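Local structure of putative efflux transporter (4L8J) at residues A[38-43]-A[125-130]; A[54-59]-A[131-136]. The protein probably serves as the periplasmic adaptor (membrane-fusion) subunit of an efflux pump that exports compounds from the cell. All coordinates share one frame; numbering follows the deposited sequence.

Contact 1: A[38-43]-A[125-130]; sequences AFRVSG and NMRDTK
Arg40 and Asp128 have the nearest CA atoms across the two segments, 6.1 Å apart, where the loop after strand 34-38 passes the last turn of helix 102-127. From Arg127 to Lys130 the chain leaves the helix in a type I beta turn. A water joins the backbones, accepting from Arg40 N and donating to Asp128 O, 2.6 Å from the water oxygen. The same carbonyl meets the edge of the Phe39 ring, in its plane, at CD1, and Phe39 CE1 lies 3.3 Å from Thr129 O, so slightly positive ring hydrogens face carbonyl oxygens. This is the base of the helical hairpin, as in membrane-fusion proteins of the HlyD family, where it rises from the barrel-sandwich domain. Val41, compact and branched, suits a buried place: Val41 CG1 touches Asn125 OD1 at 3.4 Å, while CG2 lies against the Asp128 carbonyl. Ile70 of the other hairpin helix covers this valine. On the exposed flank a bend at chi3 (75°) turns the Arg127 guanidinium back to Asp128 OD1, gripped side-on by NE and NH2 from one face of the carboxylate. Arg40 CB lies 3.4 Å from Asp128 OD2, and Arg40 NH1 is 3.4 Å from Arg127 NH2.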
ATOM      1  N   ALA A  38      43.891  49.283   5.622  1.00 46.24           N
ATOM      2  CA  ALA A  38      44.931  50.281   5.460  1.00 46.85           C
ATOM      3  C   ALA A  38      44.464  51.633   5.937  1.00 47.52           C
ATOM      4  O   ALA A  38      43.254  51.900   5.941  1.00 46.20           O
ATOM      5  CB  ALA A  38      45.332  50.359   3.996  1.00 48.02           C
ATOM      6  N   PHE A  39      45.421  52.481   6.351  1.00 42.41           N
ATOM      7  CA  PHE A  39      45.135  53.859   6.754  1.00 41.99           C
ATOM      8  C   PHE A  39      44.775  54.686   5.500  1.00 47.74           C
ATOM      9  O   PHE A  39      45.213  54.348   4.390  1.00 47.00           O
ATOM     10  CB  PHE A  39      46.349  54.489   7.479  1.00 43.17           C
ATOM     11  CG  PHE A  39      46.575  54.044   8.905  1.00 42.71           C
ATOM     12  CD1 PHE A  39      45.981  54.718   9.964  1.00 43.33           C
ATOM     13  CD2 PHE A  39      47.419  52.979   9.191  1.00 43.48           C
ATOM     14  CE1 PHE A  39      46.212  54.323  11.287  1.00 43.70           C
ATOM     15  CE2 PHE A  39      47.657  52.588  10.516  1.00 45.20           C
ATOM     16  CZ  PHE A  39      47.039  53.256  11.553  1.00 42.58           C
ATOM     17  N   ARG A  40      43.967  55.742   5.666  1.00 44.47           N
ATOM     18  CA  ARG A  40      43.618  56.608   4.539  1.00 44.48           C
ATOM     19  C   ARG A  40      44.580  57.820   4.523  1.00 51.22           C
ATOM     20  O   ARG A  40      44.489  58.684   3.645  1.00 51.43           O
ATOM     21  CB  ARG A  40      42.140  57.041   4.604  1.00 42.63           C
ATOM     22  CG  ARG A  40      41.155  55.872   4.423  1.00 48.05           C
ATOM     23  CD  ARG A  40      39.720  56.302   4.648  1.00 67.42           C
ATOM     24  NE  ARG A  40      38.825  55.146   4.755  1.00 95.25           N
ATOM     25  CZ  ARG A  40      37.610  55.176   5.300  1.00116.81           C
ATOM     26  NH1 ARG A  40      37.128  56.306   5.805  1.00107.96           N
ATOM     27  NH2 ARG A  40      36.875  54.073   5.354  1.00101.85           N
ATOM     28  N   VAL A  41      45.489  57.869   5.518  1.00 47.83           N
ATOM     29  CA  VAL A  41      46.509  58.912   5.719  1.00 48.02           C
ATOM     30  C   VAL A  41      47.864  58.242   5.859  1.00 53.78           C
ATOM     31  O   VAL A  41      47.922  57.046   6.118  1.00 52.73           O
ATOM     32  CB  VAL A  41      46.215  59.861   6.919  1.00 51.27           C
ATOM     33  CG1 VAL A  41      45.071  60.809   6.603  1.00 50.88           C
ATOM     34  CG2 VAL A  41      45.947  59.099   8.213  1.00 50.69           C
ATOM     35  N   SER A  42      48.946  59.006   5.699  1.00 52.74           N
ATOM     36  CA  SER A  42      50.317  58.526   5.856  1.00 54.10           C
ATOM     37  C   SER A  42      50.843  58.951   7.217  1.00 58.73           C
ATOM     38  O   SER A  42      50.457  60.007   7.731  1.00 59.30           O
ATOM     39  CB  SER A  42      51.210  59.073   4.742  1.00 58.88           C
ATOM     40  OG  SER A  42      50.777  58.631   3.465  1.00 68.43           O
ATOM     41  N   GLY A  43      51.699  58.129   7.802  1.00 54.75           N
ATOM     42  CA  GLY A  43      52.268  58.458   9.099  1.00 55.41           C
ATOM     43  C   GLY A  43      53.037  57.336   9.738  1.00 57.91           C
ATOM     44  O   GLY A  43      53.271  56.299   9.114  1.00 57.99           O
ATOM     45  N   ASN A 125      41.205  63.542   8.182  1.00 37.57           N
ATOM     46  CA  ASN A 125      42.578  63.089   8.418  1.00 38.23           C
ATOM     47  C   ASN A 125      42.795  62.793   9.897  1.00 43.08           C
ATOM     48  O   ASN A 125      43.450  61.808  10.227  1.00 42.55           O
ATOM     49  CB  ASN A 125      43.577  64.131   7.907  1.00 39.85           C
ATOM     50  CG  ASN A 125      43.687  64.201   6.400  1.00 49.87           C
ATOM     51  OD1 ASN A 125      43.120  63.394   5.659  1.00 40.72           O
ATOM     52  ND2 ASN A 125      44.424  65.174   5.911  1.00 43.87           N
HETATM   53  N   MSE A 126      42.201  63.614  10.782  1.00 41.44           N
HETATM   54  CA  MSE A 126      42.258  63.469  12.242  1.00 42.49           C
HETATM   55  C   MSE A 126      41.552  62.173  12.679  1.00 47.76           C
HETATM   56  O   MSE A 126      42.090  61.417  13.478  1.00 48.60           O
HETATM   57  CB  MSE A 126      41.611  64.702  12.894  1.00 45.76           C
HETATM   58  CG  MSE A 126      41.913  64.842  14.363  1.00 55.75           C
HETATM   59 SE   MSE A 126      43.811  65.210  14.768  0.75 66.10          SE
HETATM   60  CE  MSE A 126      43.422  66.577  16.221  1.00 63.97           C
ATOM     61  N   ARG A 127      40.359  61.907  12.128  1.00 43.52           N
ATOM     62  CA  ARG A 127      39.603  60.682  12.394  1.00 42.22           C
ATOM     63  C   ARG A 127      40.375  59.478  11.848  1.00 44.51           C
ATOM     64  O   ARG A 127      40.435  58.431  12.502  1.00 44.17           O
ATOM     65  CB  ARG A 127      38.215  60.800  11.726  1.00 41.49           C
ATOM     66  CG  ARG A 127      37.339  59.547  11.778  1.00 52.66           C
ATOM     67  CD  ARG A 127      36.336  59.569  10.645  1.00 53.39           C
ATOM     68  NE  ARG A 127      36.957  59.259   9.349  1.00 63.07           N
ATOM     69  CZ  ARG A 127      36.641  59.860   8.202  1.00 72.05           C
ATOM     70  NH1 ARG A 127      35.732  60.825   8.179  1.00 52.71           N
ATOM     71  NH2 ARG A 127      37.245  59.506   7.072  1.00 58.80           N
ATOM     72  N   ASP A 128      41.015  59.647  10.669  1.00 40.51           N
ATOM     73  CA  ASP A 128      41.731  58.556   9.995  1.00 39.81           C
ATOM     74  C   ASP A 128      43.087  58.197  10.628  1.00 42.21           C
ATOM     75  O   ASP A 128      43.688  57.208  10.198  1.00 42.69           O
ATOM     76  CB  ASP A 128      41.873  58.845   8.491  1.00 40.72           C
ATOM     77  CG  ASP A 128      40.537  58.763   7.745  1.00 48.94           C
ATOM     78  OD1 ASP A 128      39.547  58.278   8.345  1.00 46.61           O
ATOM     79  OD2 ASP A 128      40.467  59.253   6.592  1.00 52.52           O
ATOM     80  N   THR A 129      43.522  58.908  11.695  1.00 36.98           N
ATOM     81  CA  THR A 129      44.747  58.540  12.444  1.00 36.43           C
ATOM     82  C   THR A 129      44.509  57.234  13.226  1.00 39.97           C
ATOM     83  O   THR A 129      45.466  56.577  13.623  1.00 39.92           O
ATOM     84  CB  THR A 129      45.213  59.661  13.378  1.00 43.17           C
ATOM     85  OG1 THR A 129      44.192  59.976  14.334  1.00 40.90           O
ATOM     86  CG2 THR A 129      45.676  60.902  12.637  1.00 42.33           C
ATOM     87  N   LYS A 130      43.238  56.844  13.427  1.00 35.91           N
ATOM     88  CA  LYS A 130      42.870  55.588  14.098  1.00 36.09           C
ATOM     89  C   LYS A 130      42.258  54.662  13.088  1.00 39.87           C
ATOM     90  O   LYS A 130      41.224  54.998  12.508  1.00 39.57           O
ATOM     91  CB  LYS A 130      41.890  55.826  15.274  1.00 39.45           C
ATOM     92  CG  LYS A 130      42.394  56.842  16.309  1.00 50.19           C
ATOM     93  CD  LYS A 130      42.554  56.237  17.675  1.00 60.23           C
ATOM     94  CE  LYS A 130      43.218  57.177  18.653  1.00 68.01           C
ATOM     95  NZ  LYS A 130      42.242  58.114  19.265  1.00 79.88           N
TER
HETATM   96  O   HOH W   1      42.731  55.686   8.279  1.00 37.24           O

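Contact 2: A[54-59]-A[131-136]; sequences QRVKKG and LLAPFD
Lys57 folds back on itself, with bends at chi2 (-73°) and chi3 (-78°), and so carries its ammonium group to Asp136 although its CB points away from segment 131-136. Asp136 meets it with CG anti to its own carbonyl carbon. The resulting salt bridge, Lys57 NZ to Asp136 OD2, is 2.8 Å long and uses the syn side of the carboxylate, tilted out of its plane, while the lysine methylenes CD and CE pack against the same oxygen. The other oxygen of Asp136, OD1, accepts the backbone N-H of Lys58, with Lys58 N 2.8 Å away on the anti side and likewise tilted out of the carboxylate plane. A short acid suits this place because its two oxygens can serve a flexible ammonium and a fixed amide together.

Further along, Gly59 N donates an almost straight bond (177°) to Ala133 O, 2.8 Å away and in the carbonyl plane. Gly59 has a positive phi, at which a side chain would press on the preceding carbonyl. Its own carbonyl oxygen, Gly59 O, rests against Leu132, nearest Leu132 CD2 at 3.5 Å. The small Ala133 lets the chains come close: Ala133 CB lies 3.4 Å from Lys57 O and also touches Val56 CG2. Lys58, extended, runs its methylenes past Pro134 O.

The contact joins two bends of the barrel-sandwich, or lipoyl-like, domain, between strands 55-56 and 61-65 and between strands 130-132 and 137-142. Val56 pairs by backbone with Gly137 and Ala133 with Gln60, while Leu159 of strand 155-161 packs on Val56, Pro134 and Phe135.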
ATOM      1  N   GLN A  54      43.664  37.044  16.856  1.00 41.91           N
ATOM      2  CA  GLN A  54      42.745  37.776  17.714  1.00 40.82           C
ATOM      3  C   GLN A  54      41.431  38.039  17.002  1.00 44.27           C
ATOM      4  O   GLN A  54      41.398  38.381  15.811  1.00 43.64           O
ATOM      5  CB  GLN A  54      43.372  39.099  18.180  1.00 42.21           C
ATOM      6  CG  GLN A  54      42.495  39.943  19.124  1.00 42.85           C
ATOM      7  CD  GLN A  54      43.279  41.076  19.727  1.00 47.95           C
ATOM      8  OE1 GLN A  54      44.509  41.140  19.610  1.00 37.99           O
ATOM      9  NE2 GLN A  54      42.585  41.995  20.393  1.00 43.60           N
ATOM     10  N   ARG A  55      40.345  37.884  17.753  1.00 40.91           N
ATOM     11  CA  ARG A  55      38.992  38.144  17.284  1.00 39.73           C
ATOM     12  C   ARG A  55      38.638  39.554  17.696  1.00 43.76           C
ATOM     13  O   ARG A  55      38.767  39.916  18.867  1.00 45.33           O
ATOM     14  CB  ARG A  55      38.008  37.096  17.850  1.00 40.91           C
ATOM     15  CG  ARG A  55      38.320  35.673  17.372  1.00 52.93           C
ATOM     16  CD  ARG A  55      37.437  34.610  18.003  1.00 65.00           C
ATOM     17  NE  ARG A  55      37.926  33.263  17.695  1.00 80.62           N
ATOM     18  CZ  ARG A  55      38.809  32.592  18.432  1.00 99.44           C
ATOM     19  NH1 ARG A  55      39.309  33.131  19.540  1.00 88.17           N
ATOM     20  NH2 ARG A  55      39.200  31.378  18.068  1.00 87.28           N
ATOM     21  N   VAL A  56      38.293  40.376  16.714  1.00 39.64           N
ATOM     22  CA  VAL A  56      37.961  41.776  16.917  1.00 38.94           C
ATOM     23  C   VAL A  56      36.511  42.033  16.497  1.00 43.99           C
ATOM     24  O   VAL A  56      35.932  41.269  15.726  1.00 40.52           O
ATOM     25  CB  VAL A  56      38.949  42.756  16.225  1.00 41.59           C
ATOM     26  CG1 VAL A  56      40.369  42.544  16.713  1.00 41.76           C
ATOM     27  CG2 VAL A  56      38.876  42.677  14.704  1.00 40.82           C
ATOM     28  N   LYS A  57      35.942  43.110  17.032  1.00 43.98           N
ATOM     29  CA  LYS A  57      34.592  43.579  16.761  1.00 43.93           C
ATOM     30  C   LYS A  57      34.649  44.816  15.871  1.00 47.65           C
ATOM     31  O   LYS A  57      35.638  45.539  15.899  1.00 45.19           O
ATOM     32  CB  LYS A  57      33.883  43.924  18.097  1.00 47.85           C
ATOM     33  CG  LYS A  57      33.659  42.727  19.053  1.00 64.78           C
ATOM     34  CD  LYS A  57      32.546  41.750  18.602  1.00 79.94           C
ATOM     35  CE  LYS A  57      31.138  42.245  18.887  1.00 99.13           C
ATOM     36  NZ  LYS A  57      30.098  41.312  18.371  1.00108.26           N
ATOM     37  N   LYS A  58      33.567  45.089  15.111  1.00 45.31           N
ATOM     38  CA  LYS A  58      33.450  46.284  14.284  1.00 44.99           C
ATOM     39  C   LYS A  58      33.684  47.513  15.172  1.00 49.02           C
ATOM     40  O   LYS A  58      33.170  47.556  16.294  1.00 49.83           O
ATOM     41  CB  LYS A  58      32.054  46.328  13.616  1.00 47.65           C
ATOM     42  CG  LYS A  58      31.767  47.630  12.868  1.00 61.11           C
ATOM     43  CD  LYS A  58      30.369  47.688  12.280  1.00 69.55           C
ATOM     44  CE  LYS A  58      30.132  49.007  11.591  1.00 75.12           C
ATOM     45  NZ  LYS A  58      28.951  48.948  10.691  1.00 86.56           N
ATOM     46  N   GLY A  59      34.514  48.451  14.700  1.00 43.97           N
ATOM     47  CA  GLY A  59      34.840  49.677  15.428  1.00 43.45           C
ATOM     48  C   GLY A  59      36.048  49.605  16.340  1.00 45.64           C
ATOM     49  O   GLY A  59      36.555  50.647  16.777  1.00 45.68           O
ATOM     50  N   LEU A 131      42.907  53.521  12.817  1.00 37.77           N
ATOM     51  CA  LEU A 131      42.368  52.543  11.868  1.00 37.04           C
ATOM     52  C   LEU A 131      41.488  51.558  12.653  1.00 40.92           C
ATOM     53  O   LEU A 131      41.953  50.968  13.615  1.00 40.65           O
ATOM     54  CB  LEU A 131      43.520  51.848  11.129  1.00 37.26           C
ATOM     55  CG  LEU A 131      43.191  50.692  10.177  1.00 40.97           C
ATOM     56  CD1 LEU A 131      42.311  51.162   9.011  1.00 40.42           C
ATOM     57  CD2 LEU A 131      44.491  50.054   9.667  1.00 42.10           C
ATOM     58  N   LEU A 132      40.210  51.451  12.301  1.00 38.25           N
ATOM     59  CA  LEU A 132      39.255  50.610  13.034  1.00 38.41           C
ATOM     60  C   LEU A 132      38.803  49.403  12.220  1.00 42.26           C
ATOM     61  O   LEU A 132      38.887  49.434  10.990  1.00 41.59           O
ATOM     62  CB  LEU A 132      38.020  51.452  13.439  1.00 38.39           C
ATOM     63  CG  LEU A 132      38.284  52.827  14.099  1.00 44.10           C
ATOM     64  CD1 LEU A 132      36.987  53.561  14.330  1.00 44.38           C
ATOM     65  CD2 LEU A 132      39.051  52.706  15.426  1.00 44.43           C
ATOM     66  N   ALA A 133      38.328  48.338  12.897  1.00 39.06           N
ATOM     67  CA  ALA A 133      37.829  47.153  12.211  1.00 39.20           C
ATOM     68  C   ALA A 133      36.498  47.494  11.516  1.00 43.00           C
ATOM     69  O   ALA A 133      35.584  48.007  12.176  1.00 42.47           O
ATOM     70  CB  ALA A 133      37.657  45.996  13.191  1.00 40.29           C
ATOM     71  N   PRO A 134      36.394  47.312  10.181  1.00 41.10           N
ATOM     72  CA  PRO A 134      35.145  47.688   9.483  1.00 41.32           C
ATOM     73  C   PRO A 134      33.998  46.683   9.743  1.00 48.38           C
ATOM     74  O   PRO A 134      32.825  46.997   9.472  1.00 49.70           O
ATOM     75  CB  PRO A 134      35.569  47.718   8.011  1.00 42.39           C
ATOM     76  CG  PRO A 134      36.641  46.682   7.920  1.00 47.35           C
ATOM     77  CD  PRO A 134      37.387  46.741   9.244  1.00 43.46           C
ATOM     78  N   PHE A 135      34.333  45.488  10.273  1.00 43.17           N
ATOM     79  CA  PHE A 135      33.382  44.423  10.641  1.00 42.41           C
ATOM     80  C   PHE A 135      33.998  43.485  11.692  1.00 47.40           C
ATOM     81  O   PHE A 135      35.226  43.476  11.868  1.00 45.81           O
ATOM     82  CB  PHE A 135      32.932  43.599   9.395  1.00 42.24           C
ATOM     83  CG  PHE A 135      34.047  43.183   8.461  1.00 41.99           C
ATOM     84  CD1 PHE A 135      34.912  42.155   8.797  1.00 42.99           C
ATOM     85  CD2 PHE A 135      34.262  43.857   7.266  1.00 42.88           C
ATOM     86  CE1 PHE A 135      35.970  41.812   7.961  1.00 43.45           C
ATOM     87  CE2 PHE A 135      35.314  43.499   6.422  1.00 44.51           C
ATOM     88  CZ  PHE A 135      36.156  42.477   6.776  1.00 42.22           C
ATOM     89  N   ASP A 136      33.144  42.660  12.360  1.00 44.84           N
ATOM     90  CA  ASP A 136      33.587  41.625  13.304  1.00 45.14           C
ATOM     91  C   ASP A 136      34.434  40.633  12.534  1.00 47.58           C
ATOM     92  O   ASP A 136      34.005  40.162  11.476  1.00 48.62           O
ATOM     93  CB  ASP A 136      32.377  40.908  13.946  1.00 47.02           C
ATOM     94  CG  ASP A 136      31.571  41.700  14.955  1.00 58.53           C
ATOM     95  OD1 ASP A 136      31.737  42.936  15.015  1.00 59.76           O
ATOM     96  OD2 ASP A 136      30.744  41.087  15.665  1.00 67.50           O
TER

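Overall arrangement
Contacts 1 and 2 lie in one barrel-sandwich domain, their centres about 16 Å apart, on the same side of the chain's centre. Segments 125-130 and 131-136 are consecutive, so a single run of chain leaves helix 102-127, forms strand 130-132 and then bends toward strand 137-142. The segments of the two contacts alternate along the chain, 38-43 and 54-59 before the helical hairpin and 125-130 and 131-136 at and after its end. The two contacts also touch directly: Leu131 CB packs 3.7 Å from Phe39 CE1, and Leu131 CD1 meets Ala38 O at 3.3 Å. Contact 1 sits at the base of the hairpin, where its second helix ends, its centre about 35 Å from the centre of the chain; that of contact 2 is about 20 Å from it.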